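Local structure of tRNA (cytosine(72)-C(5))-methyltransferase (5ZVE) at residues A[201-207]-A[224-229]. The protein methylates the C5 position of cytosine 72 in several archaeal tRNAs, using S-adenosyl-L-methionine as methyl donor. Residues are numbered along the deposited sequence; the frame is centred on the assembly and turned at random.
Sequences IIDMAAA and EIIAID. With SAH (S-adenosyl-L-homocysteine), chain C.
This is the cofactor-binding beta-alpha-beta unit of a class I Rossmann-like methyltransferase: strands 201-203 and 225-229, joined through helix 210-218, run parallel at 21° with axes 4.7 Å apart. Ile-202 pairs with Ile-226 and Asp-203 with Ala-227. Backbone hydrogen bonds run from Ile-226 N to Ile-201 O (3.0 Å), Asp-203 N to Ile-226 O (2.8 Å) and Ile-228 N to Asp-203 O (2.7 Å). On one face Ile-202 CG2 packs on Ile-228 CD1 (3.8 Å), both mt rotamers; on the other, which helix 210-218 covers, Asp-203 OD2 is hydrogen-bonded to Thr-212 OG1. Past Asp-203 the chain leaves extended geometry at Met-204 (phi/psi -94/-2), yet Ala-206 N donates a hydrogen bond to Ile-228 O (2.8 Å), and Ala-206 CB meets Ala-227 CB at 3.6 Å. Ala-205 to Ala-207 and Asp-229 line part of the SAH pocket. Ala-205 O accepts a hydrogen bond from the ligand's amino N (3.0 Å), Asp-229 OD2 one from Ala-207 N (3.1 Å), and Asp-229 OD1 a very short one from ribose O2' (2.5 Å).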
ATOM      1  N   ILE A 201      -0.605  -0.569  23.542  1.00 32.03           N
ATOM      2  CA  ILE A 201      -0.787  -0.331  22.111  1.00 31.37           C
ATOM      3  C   ILE A 201      -1.246  -1.574  21.363  1.00 31.96           C
ATOM      4  O   ILE A 201      -0.665  -2.649  21.514  1.00 38.69           O
ATOM      5  CB  ILE A 201       0.527   0.170  21.464  1.00 33.29           C
ATOM      6  CG1 ILE A 201       0.953   1.504  22.079  1.00 28.99           C
ATOM      7  CG2 ILE A 201       0.378   0.288  19.960  1.00 30.11           C
ATOM      8  CD1 ILE A 201       2.367   1.908  21.731  1.00 34.16           C
ATOM      9  N   ILE A 202      -2.291  -1.429  20.555  1.00 32.48           N
ATOM     10  CA  ILE A 202      -2.790  -2.548  19.769  1.00 30.10           C
ATOM     11  C   ILE A 202      -2.935  -2.217  18.288  1.00 32.17           C
ATOM     12  O   ILE A 202      -3.620  -1.263  17.918  1.00 30.08           O
ATOM     13  CB  ILE A 202      -4.154  -3.037  20.280  1.00 34.76           C
ATOM     14  CG1 ILE A 202      -4.079  -3.407  21.764  1.00 32.75           C
ATOM     15  CG2 ILE A 202      -4.628  -4.220  19.442  1.00 29.41           C
ATOM     16  CD1 ILE A 202      -5.398  -3.904  22.329  1.00 36.20           C
ATOM     17  N   ASP A 203      -2.278  -3.015  17.454  1.00 31.41           N
ATOM     18  CA  ASP A 203      -2.484  -3.004  16.008  1.00 32.18           C
ATOM     19  C   ASP A 203      -3.338  -4.224  15.661  1.00 29.84           C
ATOM     20  O   ASP A 203      -2.844  -5.348  15.688  1.00 28.87           O
ATOM     21  CB  ASP A 203      -1.137  -3.027  15.277  1.00 28.50           C
ATOM     22  CG  ASP A 203      -1.248  -2.657  13.811  1.00 29.81           C
ATOM     23  OD1 ASP A 203      -2.370  -2.627  13.268  1.00 27.74           O
ATOM     24  OD2 ASP A 203      -0.193  -2.378  13.204  1.00 31.44           O
ATOM     25  N   MET A 204      -4.614  -4.014  15.345  1.00 29.38           N
ATOM     26  CA  MET A 204      -5.542  -5.144  15.289  1.00 34.15           C
ATOM     27  C   MET A 204      -5.706  -5.736  13.897  1.00 37.95           C
ATOM     28  O   MET A 204      -6.414  -6.721  13.720  1.00 38.59           O
ATOM     29  CB  MET A 204      -6.926  -4.750  15.823  1.00 37.32           C
ATOM     30  CG  MET A 204      -7.506  -3.463  15.261  1.00 36.38           C
ATOM     31  SD  MET A 204      -9.134  -3.127  15.984  1.00 45.88           S
ATOM     32  CE  MET A 204      -8.688  -2.979  17.687  1.00 35.59           C
ATOM     33  N   ALA A 205      -5.040  -5.142  12.916  1.00 34.55           N
ATOM     34  CA  ALA A 205      -4.929  -5.737  11.594  1.00 32.15           C
ATOM     35  C   ALA A 205      -3.542  -5.409  11.077  1.00 31.02           C
ATOM     36  O   ALA A 205      -3.373  -4.527  10.234  1.00 31.43           O
ATOM     37  CB  ALA A 205      -6.003  -5.210  10.662  1.00 32.91           C
ATOM     38  N   ALA A 206      -2.548  -6.133  11.583  1.00 29.90           N
ATOM     39  CA  ALA A 206      -1.180  -5.632  11.589  1.00 29.51           C
ATOM     40  C   ALA A 206      -0.289  -6.170  10.478  1.00 27.12           C
ATOM     41  O   ALA A 206       0.643  -5.487  10.067  1.00 27.08           O
ATOM     42  CB  ALA A 206      -0.543  -5.926  12.939  1.00 26.56           C
ATOM     43  N   ALA A 207      -0.574  -7.371   9.980  1.00 27.48           N
ATOM     44  CA  ALA A 207       0.312  -8.009   9.007  1.00 30.48           C
ATOM     45  C   ALA A 207       0.185  -7.362   7.629  1.00 31.27           C
ATOM     46  O   ALA A 207      -0.905  -6.946   7.244  1.00 26.25           O
ATOM     47  CB  ALA A 207       0.019  -9.500   8.927  1.00 29.55           C
ATOM     48  N   GLU A 224       5.805  -2.181  24.534  1.00 37.19           N
ATOM     49  CA  GLU A 224       5.308  -3.382  23.876  1.00 37.49           C
ATOM     50  C   GLU A 224       4.191  -3.027  22.903  1.00 37.54           C
ATOM     51  O   GLU A 224       3.367  -2.150  23.176  1.00 34.10           O
ATOM     52  CB  GLU A 224       4.815  -4.406  24.909  1.00 38.64           C
ATOM     53  CG  GLU A 224       4.055  -5.595  24.315  1.00 41.94           C
ATOM     54  CD  GLU A 224       3.550  -6.568  25.370  1.00 52.81           C
ATOM     55  OE1 GLU A 224       4.228  -7.589  25.616  1.00 55.92           O
ATOM     56  OE2 GLU A 224       2.466  -6.321  25.942  1.00 52.65           O
ATOM     57  N   ILE A 225       4.188  -3.699  21.757  1.00 34.27           N
ATOM     58  CA  ILE A 225       3.128  -3.542  20.775  1.00 33.43           C
ATOM     59  C   ILE A 225       2.440  -4.879  20.562  1.00 33.78           C
ATOM     60  O   ILE A 225       3.089  -5.885  20.269  1.00 34.39           O
ATOM     61  CB  ILE A 225       3.658  -3.030  19.429  1.00 31.24           C
ATOM     62  CG1 ILE A 225       4.494  -1.764  19.623  1.00 36.87           C
ATOM     63  CG2 ILE A 225       2.504  -2.786  18.465  1.00 29.08           C
ATOM     64  CD1 ILE A 225       5.285  -1.370  18.383  1.00 28.62           C
ATOM     65  N   ILE A 226       1.125  -4.892  20.723  1.00 32.23           N
ATOM     66  CA  ILE A 226       0.352  -6.087  20.442  1.00 32.29           C
ATOM     67  C   ILE A 226      -0.157  -6.032  19.017  1.00 29.90           C
ATOM     68  O   ILE A 226      -0.890  -5.115  18.650  1.00 31.47           O
ATOM     69  CB  ILE A 226      -0.824  -6.236  21.408  1.00 34.69           C
ATOM     70  CG1 ILE A 226      -0.302  -6.369  22.837  1.00 32.27           C
ATOM     71  CG2 ILE A 226      -1.670  -7.439  21.024  1.00 32.62           C
ATOM     72  CD1 ILE A 226      -1.352  -6.181  23.876  1.00 38.81           C
ATOM     73  N   ALA A 227       0.234  -7.017  18.215  1.00 30.13           N
ATOM     74  CA  ALA A 227      -0.103  -7.019  16.798  1.00 32.41           C
ATOM     75  C   ALA A 227      -0.981  -8.205  16.437  1.00 33.92           C
ATOM     76  O   ALA A 227      -0.597  -9.359  16.616  1.00 37.48           O
ATOM     77  CB  ALA A 227       1.158  -7.024  15.960  1.00 33.93           C
ATOM     78  N   ILE A 228      -2.167  -7.905  15.920  1.00 36.53           N
ATOM     79  CA  ILE A 228      -3.163  -8.928  15.637  1.00 32.14           C
ATOM     80  C   ILE A 228      -3.358  -9.126  14.142  1.00 28.73           C
ATOM     81  O   ILE A 228      -3.403  -8.159  13.390  1.00 35.53           O
ATOM     82  CB  ILE A 228      -4.520  -8.553  16.268  1.00 36.85           C
ATOM     83  CG1 ILE A 228      -4.369  -8.347  17.775  1.00 34.93           C
ATOM     84  CG2 ILE A 228      -5.578  -9.594  15.951  1.00 36.03           C
ATOM     85  CD1 ILE A 228      -5.601  -7.805  18.431  1.00 34.55           C
ATOM     86  N   ASP A 229      -3.483 -10.377  13.717  1.00 31.10           N
ATOM     87  CA  ASP A 229      -3.931 -10.678  12.365  1.00 35.53           C
ATOM     88  C   ASP A 229      -4.546 -12.071  12.310  1.00 36.85           C
ATOM     89  O   ASP A 229      -4.167 -12.951  13.080  1.00 41.56           O
ATOM     90  CB  ASP A 229      -2.790 -10.568  11.358  1.00 33.47           C
ATOM     91  CG  ASP A 229      -3.280 -10.200   9.974  1.00 33.89           C
ATOM     92  OD1 ASP A 229      -3.772 -11.095   9.255  1.00 36.22           O
ATOM     93  OD2 ASP A 229      -3.177  -9.013   9.603  1.00 36.41           O
TER
HETATM   94  N   SAH C 401      -1.609  -2.713   8.627  1.00 21.31           N
HETATM   95  CA  SAH C 401      -0.858  -3.610   7.756  1.00 24.17           C
HETATM   96  CB  SAH C 401      -1.696  -4.051   6.556  1.00 27.48           C
HETATM   97  CG  SAH C 401      -3.174  -4.335   6.834  1.00 25.94           C
HETATM   98  SD  SAH C 401      -3.927  -5.230   5.454  1.00 29.95           S
HETATM   99  C   SAH C 401       0.481  -3.020   7.304  1.00 27.90           C
HETATM  100  O   SAH C 401       0.741  -1.826   7.450  1.00 27.05           O
HETATM  101  OXT SAH C 401       1.344  -3.728   6.784  1.00 25.63           O
HETATM  102  C5' SAH C 401      -5.360  -5.772   6.429  1.00 28.39           C
HETATM  103  C4' SAH C 401      -5.118  -7.032   7.256  1.00 31.48           C
HETATM  104  O4' SAH C 401      -6.281  -7.354   7.992  1.00 32.68           O
HETATM  105  C3' SAH C 401      -4.783  -8.273   6.438  1.00 33.52           C
HETATM  106  O3' SAH C 401      -3.476  -8.692   6.753  1.00 28.40           O
HETATM  107  C2' SAH C 401      -5.754  -9.344   6.900  1.00 28.73           C
HETATM  108  O2' SAH C 401      -5.063 -10.531   7.204  1.00 32.63           O
HETATM  109  C1' SAH C 401      -6.332  -8.755   8.170  1.00 31.02           C
HETATM  110  N9  SAH C 401      -7.701  -9.217   8.484  1.00 32.92           N
HETATM  111  C8  SAH C 401      -8.768  -9.379   7.637  1.00 35.45           C
HETATM  112  N7  SAH C 401      -9.829  -9.814   8.359  1.00 31.85           N
HETATM  113  C5  SAH C 401      -9.455  -9.932   9.652  1.00 34.29           C
HETATM  114  C6  SAH C 401     -10.132 -10.332  10.800  1.00 37.60           C
HETATM  115  N6  SAH C 401     -11.411 -10.695  10.747  1.00 35.16           N
HETATM  116  N1  SAH C 401      -9.464 -10.347  12.006  1.00 40.64           N
HETATM  117  C2  SAH C 401      -8.136  -9.971  12.070  1.00 39.85           C
HETATM  118  N3  SAH C 401      -7.470  -9.578  10.929  1.00 37.18           N
HETATM  119  C4  SAH C 401      -8.121  -9.559   9.740  1.00 32.14           C
HETATM  120  O   HOH W   1       1.066  -3.222  23.998  1.00 37.78           O